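Local atomic coordinates of fructuronate-tagaturonate epimerase UxaE from Cohnella laeviribosi in complex with 1 glycerol (Cohnella laeviribosi, PDB entry 6IL9), a protein that probably interconverts D-fructuronate and D-tagaturonate as a zinc-binding epimerase built on a TIM barrel. Residues P384-Y387 against R388-H391; A418-S421 against D422-P426; R458-F461 against F462-S466. One frame throughout, in Å; residues are numbered along the deposited sequence.

Contact 1. Residues P384-Y387 against R388-H391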
ATOM      1  N   PRO A 384     -15.317 -20.887 -11.627  1.00 23.18           N
ATOM      2  CA  PRO A 384     -14.127 -21.570 -12.173  1.00 24.48           C
ATOM      3  C   PRO A 384     -13.910 -21.330 -13.654  1.00 22.73           C
ATOM      4  O   PRO A 384     -12.755 -21.244 -14.094  1.00 21.05           O
ATOM      5  CB  PRO A 384     -14.400 -23.053 -11.872  1.00 25.71           C
ATOM      6  CG  PRO A 384     -15.882 -23.148 -11.643  1.00 26.55           C
ATOM      7  CD  PRO A 384     -16.283 -21.831 -11.039  1.00 23.66           C
ATOM      8  N   GLY A 385     -14.984 -21.207 -14.440  1.00 22.07           N
ATOM      9  CA  GLY A 385     -14.815 -20.915 -15.852  1.00 24.09           C
ATOM     10  C   GLY A 385     -14.092 -19.605 -16.093  1.00 24.93           C
ATOM     11  O   GLY A 385     -13.258 -19.501 -17.001  1.00 21.74           O
ATOM     12  N   LEU A 386     -14.404 -18.586 -15.285  1.00 22.12           N
ATOM     13  CA  LEU A 386     -13.704 -17.311 -15.403  1.00 19.69           C
ATOM     14  C   LEU A 386     -12.263 -17.439 -14.929  1.00 19.29           C
ATOM     15  O   LEU A 386     -11.349 -16.904 -15.564  1.00 20.02           O
ATOM     16  CB  LEU A 386     -14.435 -16.221 -14.608  1.00 18.72           C
ATOM     17  CG  LEU A 386     -13.771 -14.841 -14.594  1.00 19.26           C
ATOM     18  CD1 LEU A 386     -13.616 -14.288 -16.007  1.00 20.89           C
ATOM     19  CD2 LEU A 386     -14.555 -13.855 -13.712  1.00 17.04           C
ATOM     20  N   TYR A 387     -12.044 -18.153 -13.822  1.00 18.13           N
ATOM     21  CA  TYR A 387     -10.677 -18.338 -13.341  1.00 17.81           C
ATOM     22  C   TYR A 387      -9.799 -18.975 -14.422  1.00 21.23           C
ATOM     23  O   TYR A 387      -8.677 -18.514 -14.678  1.00 19.38           O
ATOM     24  CB  TYR A 387     -10.635 -19.180 -12.057  1.00 19.48           C
ATOM     25  CG  TYR A 387      -9.189 -19.338 -11.660  1.00 18.80           C
ATOM     26  CD1 TYR A 387      -8.552 -18.352 -10.909  1.00 19.73           C
ATOM     27  CD2 TYR A 387      -8.428 -20.412 -12.124  1.00 19.88           C
ATOM     28  CE1 TYR A 387      -7.207 -18.451 -10.599  1.00 18.64           C
ATOM     29  CE2 TYR A 387      -7.078 -20.511 -11.829  1.00 19.30           C
ATOM     30  CZ  TYR A 387      -6.476 -19.527 -11.061  1.00 18.60           C
ATOM     31  OH  TYR A 387      -5.136 -19.638 -10.778  1.00 19.57           O
ATOM     32  N   ARG A 388     -10.285 -20.047 -15.050  1.00 20.39           N
ATOM     33  CA  ARG A 388      -9.492 -20.726 -16.081  1.00 21.72           C
ATOM     34  C   ARG A 388      -9.117 -19.775 -17.207  1.00 20.94           C
ATOM     35  O   ARG A 388      -7.968 -19.766 -17.671  1.00 22.01           O
ATOM     36  CB  ARG A 388     -10.254 -21.923 -16.652  1.00 21.39           C
ATOM     37  CG  ARG A 388     -10.506 -23.040 -15.675  1.00 20.94           C
ATOM     38  CD  ARG A 388     -11.188 -24.248 -16.360  1.00 27.36           C
ATOM     39  NE  ARG A 388     -11.466 -25.282 -15.374  1.00 24.19           N
ATOM     40  CZ  ARG A 388     -10.610 -26.238 -15.022  1.00 23.85           C
ATOM     41  NH1 ARG A 388      -9.412 -26.322 -15.597  1.00 26.46           N
ATOM     42  NH2 ARG A 388     -10.953 -27.103 -14.089  1.00 25.13           N
ATOM     43  N   ARG A 389     -10.071 -18.964 -17.665  1.00 20.81           N
ATOM     44  CA  ARG A 389      -9.767 -18.016 -18.730  1.00 18.78           C
ATOM     45  C   ARG A 389      -8.731 -16.990 -18.287  1.00 21.89           C
ATOM     46  O   ARG A 389      -7.827 -16.638 -19.058  1.00 21.23           O
ATOM     47  CB  ARG A 389     -11.053 -17.336 -19.193  1.00 22.25           C
ATOM     48  CG  ARG A 389     -11.999 -18.292 -19.921  1.00 25.99           C
ATOM     49  CD  ARG A 389     -13.289 -17.601 -20.295  1.00 28.14           C
ATOM     50  NE  ARG A 389     -13.016 -16.349 -20.984  1.00 29.85           N
ATOM     51  CZ  ARG A 389     -13.504 -15.168 -20.619  1.00 27.51           C
ATOM     52  NH1 ARG A 389     -14.309 -15.075 -19.566  1.00 29.32           N
ATOM     53  NH2 ARG A 389     -13.189 -14.085 -21.313  1.00 27.18           N
ATOM     54  N   MET A 390      -8.850 -16.489 -17.051  1.00 22.19           N
ATOM     55  CA  MET A 390      -7.890 -15.503 -16.543  1.00 17.93           C
ATOM     56  C   MET A 390      -6.508 -16.123 -16.347  1.00 18.83           C
ATOM     57  O   MET A 390      -5.490 -15.504 -16.679  1.00 19.11           O
ATOM     58  CB  MET A 390      -8.403 -14.897 -15.227  1.00 19.35           C
ATOM     59  CG  MET A 390      -9.693 -14.071 -15.369  1.00 18.98           C
ATOM     60  SD  MET A 390     -10.333 -13.299 -13.831  1.00 15.04           S
ATOM     61  CE  MET A 390      -9.049 -12.092 -13.487  1.00 22.93           C
ATOM     62  N   HIS A 391      -6.456 -17.338 -15.799  1.00 18.84           N
ATOM     63  CA  HIS A 391      -5.180 -18.005 -15.551  1.00 18.43           C
ATOM     64  C   HIS A 391      -4.455 -18.277 -16.865  1.00 22.03           C
ATOM     65  O   HIS A 391      -3.256 -17.999 -17.000  1.00 20.16           O
ATOM     66  CB  HIS A 391      -5.455 -19.291 -14.756  1.00 18.22           C
ATOM     67  CG  HIS A 391      -4.255 -20.151 -14.474  1.00 20.83           C
ATOM     68  ND1 HIS A 391      -3.899 -20.517 -13.190  1.00 19.38           N
ATOM     69  CD2 HIS A 391      -3.381 -20.781 -15.299  1.00 21.29           C
ATOM     70  CE1 HIS A 391      -2.846 -21.314 -13.235  1.00 18.15           C
ATOM     71  NE2 HIS A 391      -2.507 -21.486 -14.502  1.00 20.68           N
TER
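Tyr387 and His391 meet through their polar ends, one helical turn apart. Both side chains have CG anti to N (chi1 179° and 177°), beside the carbonyl carbon, which sends the phenol forward along the helix and brings its hydroxyl to the edge of the imidazole, near that ring's plane. There Tyr387 OH and His391 ND1 are hydrogen-bonded at 2.8 Å, almost straight, and either may donate. The two rings touch rim to rim with their planes 60° apart, neither covering the other's face, and His391 CB sits 3.6 Å from Tyr387 CE2. The bond and the contact of CE2 with CB limit how far the imidazole can swing, and the imidazole also meets the ring of Tyr428.

A second pair, Leu386 and Met390, is apolar. The thioether crosses the leucine obliquely, bringing Met390 SD within 3.8 Å of Leu386 CG, while Trp372 and Val379 of helix 369-382 cover this buried flank. The arginines behave differently. Arg388 lays its CG 3.3 Å from Pro384 O and then extends away; its guanidinium is held by a salt bridge to Asp422 and by carbonyl oxygens of Leu417 and Val420. Arg389 bends at chi3, which brings its NH1 to 3.7 Å from Leu386 CD1, while NH2 bonds to the carbonyl of Leu456.

Beneath the side chains, the amides of Arg388, Arg389, Met390 and His391 bond to the carbonyls four residues earlier. Three of these bonds are short, whereas Arg389 N to Gly385 O is stretched to 3.3 Å. Such i to i+4 pairing is the hallmark of an alpha-helix, here the first turns of helix 384-402, whose buried side packs on the helix that follows the eighth strand of the TIM barrel.

Contact 2. Residues A418-S421 against D422-P426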
ATOM      1  N   ALA A 418      -5.621 -28.067 -17.728  1.00 28.52           N
ATOM      2  CA  ALA A 418      -6.288 -29.297 -18.142  1.00 30.69           C
ATOM      3  C   ALA A 418      -6.066 -30.454 -17.176  1.00 30.47           C
ATOM      4  O   ALA A 418      -6.775 -31.463 -17.276  1.00 33.43           O
ATOM      5  CB  ALA A 418      -5.821 -29.686 -19.546  1.00 31.48           C
ATOM      6  N   ASP A 419      -5.121 -30.335 -16.241  1.00 29.75           N
ATOM      7  CA  ASP A 419      -4.834 -31.379 -15.267  1.00 28.05           C
ATOM      8  C   ASP A 419      -5.465 -31.130 -13.904  1.00 28.82           C
ATOM      9  O   ASP A 419      -5.250 -31.925 -12.988  1.00 28.01           O
ATOM     10  CB  ASP A 419      -3.318 -31.539 -15.096  1.00 31.36           C
ATOM     11  CG  ASP A 419      -2.643 -32.123 -16.327  1.00 36.40           C
ATOM     12  OD1 ASP A 419      -3.334 -32.759 -17.156  1.00 38.15           O
ATOM     13  OD2 ASP A 419      -1.414 -31.939 -16.466  1.00 36.60           O
ATOM     14  N   VAL A 420      -6.220 -30.047 -13.734  1.00 24.66           N
ATOM     15  CA  VAL A 420      -6.788 -29.699 -12.439  1.00 25.78           C
ATOM     16  C   VAL A 420      -8.295 -29.547 -12.597  1.00 26.62           C
ATOM     17  O   VAL A 420      -8.769 -28.991 -13.591  1.00 24.91           O
ATOM     18  CB  VAL A 420      -6.148 -28.415 -11.863  1.00 25.67           C
ATOM     19  CG1 VAL A 420      -4.646 -28.592 -11.761  1.00 22.47           C
ATOM     20  CG2 VAL A 420      -6.438 -27.239 -12.743  1.00 28.66           C
ATOM     21  N   SER A 421      -9.041 -30.071 -11.630  1.00 25.87           N
ATOM     22  CA  SER A 421     -10.494 -29.993 -11.673  1.00 27.25           C
ATOM     23  C   SER A 421     -10.960 -28.634 -11.168  1.00 28.49           C
ATOM     24  O   SER A 421     -10.205 -27.881 -10.553  1.00 24.49           O
ATOM     25  CB  SER A 421     -11.124 -31.097 -10.831  1.00 28.14           C
ATOM     26  OG  SER A 421     -10.897 -30.866  -9.450  1.00 31.38           O
ATOM     27  N   ASP A 422     -12.233 -28.324 -11.425  1.00 27.05           N
ATOM     28  CA  ASP A 422     -12.786 -27.076 -10.911  1.00 27.74           C
ATOM     29  C   ASP A 422     -12.628 -26.989  -9.399  1.00 26.44           C
ATOM     30  O   ASP A 422     -12.277 -25.930  -8.859  1.00 26.96           O
ATOM     31  CB  ASP A 422     -14.260 -26.952 -11.301  1.00 29.10           C
ATOM     32  CG  ASP A 422     -14.453 -26.551 -12.753  1.00 32.72           C
ATOM     33  OD1 ASP A 422     -13.450 -26.355 -13.470  1.00 32.71           O
ATOM     34  OD2 ASP A 422     -15.629 -26.418 -13.181  1.00 36.06           O
ATOM     35  N   GLU A 423     -12.869 -28.099  -8.699  1.00 25.80           N
ATOM     36  CA  GLU A 423     -12.773 -28.096  -7.245  1.00 27.90           C
ATOM     37  C   GLU A 423     -11.356 -27.805  -6.777  1.00 26.35           C
ATOM     38  O   GLU A 423     -11.164 -27.319  -5.658  1.00 25.87           O
ATOM     39  CB  GLU A 423     -13.245 -29.437  -6.684  1.00 33.21           C
ATOM     40  CG  GLU A 423     -14.558 -29.931  -7.274  1.00 40.61           C
ATOM     41  CD  GLU A 423     -14.355 -30.874  -8.451  1.00 43.88           C
ATOM     42  OE1 GLU A 423     -14.069 -32.072  -8.215  1.00 52.64           O
ATOM     43  OE2 GLU A 423     -14.484 -30.414  -9.610  1.00 37.98           O
ATOM     44  N   GLU A 424     -10.361 -28.100  -7.610  1.00 25.45           N
ATOM     45  CA  GLU A 424      -8.958 -27.916  -7.260  1.00 26.94           C
ATOM     46  C   GLU A 424      -8.399 -26.557  -7.665  1.00 24.72           C
ATOM     47  O   GLU A 424      -7.302 -26.207  -7.219  1.00 23.74           O
ATOM     48  CB  GLU A 424      -8.090 -28.989  -7.921  1.00 30.31           C
ATOM     49  CG  GLU A 424      -8.280 -30.396  -7.413  1.00 34.36           C
ATOM     50  CD  GLU A 424      -7.543 -31.410  -8.285  1.00 35.59           C
ATOM     51  OE1 GLU A 424      -7.485 -31.201  -9.514  1.00 34.34           O
ATOM     52  OE2 GLU A 424      -7.019 -32.409  -7.748  1.00 41.62           O
ATOM     53  N   LEU A 425      -9.089 -25.808  -8.522  1.00 21.10           N
ATOM     54  CA  LEU A 425      -8.566 -24.515  -8.957  1.00 21.74           C
ATOM     55  C   LEU A 425      -8.156 -23.599  -7.809  1.00 20.37           C
ATOM     56  O   LEU A 425      -7.119 -22.925  -7.944  1.00 19.52           O
ATOM     57  CB  LEU A 425      -9.591 -23.817  -9.863  1.00 21.78           C
ATOM     58  CG  LEU A 425      -9.802 -24.460 -11.241  1.00 23.05           C
ATOM     59  CD1 LEU A 425     -10.901 -23.725 -11.961  1.00 21.53           C
ATOM     60  CD2 LEU A 425      -8.534 -24.443 -12.101  1.00 19.23           C
ATOM     61  N   PRO A 426      -8.873 -23.528  -6.680  1.00 20.62           N
ATOM     62  CA  PRO A 426      -8.432 -22.629  -5.599  1.00 19.28           C
ATOM     63  C   PRO A 426      -7.067 -22.972  -5.029  1.00 21.30           C
ATOM     64  O   PRO A 426      -6.417 -22.085  -4.458  1.00 19.83           O
ATOM     65  CB  PRO A 426      -9.531 -22.789  -4.540  1.00 22.86           C
ATOM     66  CG  PRO A 426     -10.751 -23.142  -5.332  1.00 20.74           C
ATOM     67  CD  PRO A 426     -10.235 -24.043  -6.422  1.00 21.59           C
TER
HETATM   68  O   HOH W   1     -11.440 -32.910  -7.508  1.00 46.28           O
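Ser421 and Glu424 make a local, largely polar contact round a turn of helical backbone angles that lacks the regular bonds, in the loop that joins helix 384-402 to helix 432-440. The glutamate chain, extended beyond CG, folds back over the serine, so that Glu424 OE1 takes the backbone N-H of Ser421 at 2.9 Å in a nearly straight bond. The approach is from the anti side of the carboxylate and 21° out of its plane. In return Ser421 OG lies between its own backbone N and carbonyl carbon (chi1 70°), which turns it toward the glutamate amide; the bond from Glu424 N to Ser421 OG is weak, at 3.4 Å.

The reciprocal pair has the form of a capping box, one arm of it weak. The amide of Glu424 has a closer acceptor in Ser421 O, at 3.0 Å, although it stands well above the carbonyl plane, and Leu425 N reaches the same oxygen only weakly. The residues flanking the pair, Val420 and Leu425, touch in the manner of a hydrophobic staple: Val420 CG2 and Leu425 CD2 are 3.6 Å apart, their side chains crossing at about a right angle. Leu425 continues inward onto Pro384 and Tyr387, and Val420 onto Tyr428.

On the outer side a water joins Ser421 OG, at 2.9 Å, to Glu423 OE1, to which it donates. The bend of the Glu423 chain at chi2 swings its carboxylate back over the serine. The CB of Asp422 points away from the serine, and the residue packs on Pro384 of helix 384-402, its carboxylate partnered by Arg388.

Contact 3. Residues R458-F461 against F462-S466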
ATOM      1  N   ARG A 458     -12.903  -8.070 -17.057  1.00 23.13           N
ATOM      2  CA  ARG A 458     -13.061  -7.167 -15.919  1.00 22.54           C
ATOM      3  C   ARG A 458     -14.512  -7.067 -15.460  1.00 21.19           C
ATOM      4  O   ARG A 458     -14.786  -7.086 -14.254  1.00 19.28           O
ATOM      5  CB  ARG A 458     -12.509  -5.793 -16.278  1.00 23.39           C
ATOM      6  CG  ARG A 458     -12.564  -4.811 -15.128  1.00 24.48           C
ATOM      7  CD  ARG A 458     -12.042  -3.460 -15.567  1.00 28.88           C
ATOM      8  NE  ARG A 458     -11.967  -2.519 -14.461  1.00 31.76           N
ATOM      9  CZ  ARG A 458     -13.010  -1.851 -13.976  1.00 36.08           C
ATOM     10  NH1 ARG A 458     -14.217  -2.020 -14.506  1.00 38.04           N
ATOM     11  NH2 ARG A 458     -12.845  -1.008 -12.966  1.00 35.65           N
ATOM     12  N   ASP A 459     -15.457  -6.952 -16.393  1.00 21.97           N
ATOM     13  CA  ASP A 459     -16.855  -6.806 -15.995  1.00 24.27           C
ATOM     14  C   ASP A 459     -17.356  -8.041 -15.262  1.00 22.25           C
ATOM     15  O   ASP A 459     -18.000  -7.935 -14.211  1.00 23.42           O
ATOM     16  CB  ASP A 459     -17.728  -6.519 -17.217  1.00 27.55           C
ATOM     17  CG  ASP A 459     -17.444  -5.167 -17.824  1.00 33.01           C
ATOM     18  OD1 ASP A 459     -17.061  -4.248 -17.070  1.00 36.32           O
ATOM     19  OD2 ASP A 459     -17.595  -5.027 -19.060  1.00 41.18           O
ATOM     20  N   GLU A 460     -17.077  -9.233 -15.803  1.00 22.29           N
ATOM     21  CA  GLU A 460     -17.514 -10.444 -15.127  1.00 19.61           C
ATOM     22  C   GLU A 460     -16.788 -10.632 -13.801  1.00 20.82           C
ATOM     23  O   GLU A 460     -17.382 -11.128 -12.841  1.00 18.23           O
ATOM     24  CB  GLU A 460     -17.313 -11.668 -16.021  1.00 23.24           C
ATOM     25  CG  GLU A 460     -17.923 -12.914 -15.423  1.00 23.20           C
ATOM     26  CD  GLU A 460     -17.761 -14.158 -16.293  1.00 27.25           C
ATOM     27  OE1 GLU A 460     -17.117 -14.080 -17.363  1.00 28.27           O
ATOM     28  OE2 GLU A 460     -18.279 -15.216 -15.882  1.00 27.78           O
ATOM     29  N   PHE A 461     -15.512 -10.239 -13.729  1.00 18.41           N
ATOM     30  CA  PHE A 461     -14.779 -10.318 -12.466  1.00 19.43           C
ATOM     31  C   PHE A 461     -15.480  -9.520 -11.370  1.00 18.95           C
ATOM     32  O   PHE A 461     -15.712 -10.023 -10.261  1.00 19.47           O
ATOM     33  CB  PHE A 461     -13.346  -9.816 -12.677  1.00 20.83           C
ATOM     34  CG  PHE A 461     -12.499  -9.814 -11.424  1.00 18.54           C
ATOM     35  CD1 PHE A 461     -11.802 -10.950 -11.035  1.00 20.07           C
ATOM     36  CD2 PHE A 461     -12.373  -8.669 -10.662  1.00 21.55           C
ATOM     37  CE1 PHE A 461     -11.016 -10.942  -9.887  1.00 19.57           C
ATOM     38  CE2 PHE A 461     -11.582  -8.658  -9.527  1.00 20.98           C
ATOM     39  CZ  PHE A 461     -10.907  -9.801  -9.144  1.00 19.84           C
ATOM     40  N   PHE A 462     -15.814  -8.260 -11.656  1.00 20.05           N
ATOM     41  CA  PHE A 462     -16.449  -7.449 -10.625  1.00 21.33           C
ATOM     42  C   PHE A 462     -17.863  -7.935 -10.338  1.00 21.49           C
ATOM     43  O   PHE A 462     -18.335  -7.827  -9.203  1.00 19.93           O
ATOM     44  CB  PHE A 462     -16.425  -5.972 -11.029  1.00 18.91           C
ATOM     45  CG  PHE A 462     -15.122  -5.302 -10.704  1.00 19.74           C
ATOM     46  CD1 PHE A 462     -14.825  -4.947  -9.399  1.00 23.34           C
ATOM     47  CD2 PHE A 462     -14.172  -5.090 -11.687  1.00 21.94           C
ATOM     48  CE1 PHE A 462     -13.605  -4.351  -9.079  1.00 22.22           C
ATOM     49  CE2 PHE A 462     -12.954  -4.498 -11.379  1.00 20.31           C
ATOM     50  CZ  PHE A 462     -12.672  -4.131 -10.071  1.00 20.78           C
ATOM     51  N   ARG A 463     -18.533  -8.510 -11.338  1.00 21.45           N
ATOM     52  CA  ARG A 463     -19.855  -9.072 -11.098  1.00 21.97           C
ATOM     53  C   ARG A 463     -19.787 -10.227 -10.101  1.00 24.27           C
ATOM     54  O   ARG A 463     -20.594 -10.293  -9.165  1.00 22.11           O
ATOM     55  CB  ARG A 463     -20.465  -9.519 -12.429  1.00 24.86           C
ATOM     56  CG  ARG A 463     -21.975  -9.548 -12.479  1.00 36.04           C
ATOM     57  CD  ARG A 463     -22.467  -9.225 -13.897  1.00 35.63           C
ATOM     58  NE  ARG A 463     -21.809 -10.047 -14.915  1.00 38.55           N
ATOM     59  CZ  ARG A 463     -21.197  -9.571 -16.000  1.00 35.71           C
ATOM     60  NH1 ARG A 463     -21.156  -8.265 -16.232  1.00 39.45           N
ATOM     61  NH2 ARG A 463     -20.634 -10.405 -16.866  1.00 36.44           N
ATOM     62  N   THR A 464     -18.816 -11.139 -10.259  1.00 20.36           N
ATOM     63  CA  THR A 464     -18.747 -12.223  -9.281  1.00 21.01           C
ATOM     64  C   THR A 464     -18.297 -11.716  -7.920  1.00 19.39           C
ATOM     65  O   THR A 464     -18.765 -12.221  -6.899  1.00 19.98           O
ATOM     66  CB  THR A 464     -17.837 -13.373  -9.734  1.00 25.54           C
ATOM     67  OG1 THR A 464     -16.490 -13.132  -9.325  1.00 37.79           O
ATOM     68  CG2 THR A 464     -17.902 -13.588 -11.222  1.00 16.51           C
ATOM     69  N   LEU A 465     -17.422 -10.708  -7.873  1.00 18.43           N
ATOM     70  CA  LEU A 465     -16.975 -10.234  -6.564  1.00 18.61           C
ATOM     71  C   LEU A 465     -18.092  -9.502  -5.828  1.00 21.74           C
ATOM     72  O   LEU A 465     -18.168  -9.570  -4.595  1.00 21.99           O
ATOM     73  CB  LEU A 465     -15.734  -9.354  -6.704  1.00 20.02           C
ATOM     74  CG  LEU A 465     -14.390 -10.077  -6.490  1.00 19.72           C
ATOM     75  CD1 LEU A 465     -14.200 -10.443  -5.021  1.00 19.18           C
ATOM     76  CD2 LEU A 465     -14.334 -11.339  -7.345  1.00 18.39           C
ATOM     77  N   SER A 466     -18.980  -8.829  -6.560  1.00 22.60           N
ATOM     78  CA  SER A 466     -20.146  -8.228  -5.919  1.00 21.86           C
ATOM     79  C   SER A 466     -21.113  -9.302  -5.419  1.00 22.53           C
ATOM     80  O   SER A 466     -21.622  -9.212  -4.296  1.00 21.99           O
ATOM     81  CB  SER A 466     -20.840  -7.279  -6.895  1.00 20.86           C
ATOM     82  OG  SER A 466     -21.983  -6.696  -6.301  1.00 24.04           O
TER
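Arg458 O receives the amide of Phe462 at 3.0 Å, the first of four i to i+4 backbone bonds that carry the contact through Arg463, Thr464 and Leu465. The carbonyl of Phe461 has two donors: Leu465 N at 3.0 Å and, weakly, the hydroxyl Thr464 OG1.

Around this core the two arginines each lay a guanidinium face against a neighbour. Bent at chi2 and chi3, Arg463 turns back so that one face of its guanidinium covers Glu460 CA, 3.6 Å from NH2. The carboxylates nearby are not in contact with it: Glu460 OE1 stays 5.1 Å from Arg463 NH2, and the same carboxylate makes a long, weak ion pair with Arg389. Arg458, extended with CG anti to N (chi1 -177°), presents a guanidinium face to the rim of Phe462; CE2 sits over its centre, 3.7 Å from CZ, with the two planes inclined at 45°. Replacing Arg458 by an alanine would probably uncover this edge of Phe462 and leave its ring freer to turn.

Phe461, Leu465 and the face of Phe462 form the apolar part. The edge of Phe461 points at the face of Phe462 in a T-shaped stack, planes at 88° and centroids 5.5 Å apart. Leu465 CD2 in turn stands over a face of Phe461 in a CH-pi contact, and Trp372 and Val379 of helix 369-382 close round that ring. Helix 458-467 is therefore amphipathic: aromatic and aliphatic contacts hold its inner side, while the guanidinium groups of Arg458 and Arg463 act within these segments by lying flat on neighbours, their charged atoms apart from the carboxylates of Asp459 and Glu460.

Overall arrangement
All three contacts are local, yet together they follow one corner of the fold, on the same side of the chain's centre. Contacts 1 and 3 are turns of two regular helices, each with a buried flank on helix 369-382; they meet where Leu386 and Met390 pack on Phe461, their centres about 12 Å apart. Contact 2 lies further out, in a loop turn whose polar residues bond in a cap-like pair and hold a water. It joins contact 1 through Arg388 with Asp422 and Pro384 on Leu425, but does not touch contact 3. Helix 384-402 thus stands between the other two, mainly apolar toward 458-466, apart from the weak Arg389-Glu460 pair, and both charged and apolar toward 418-426.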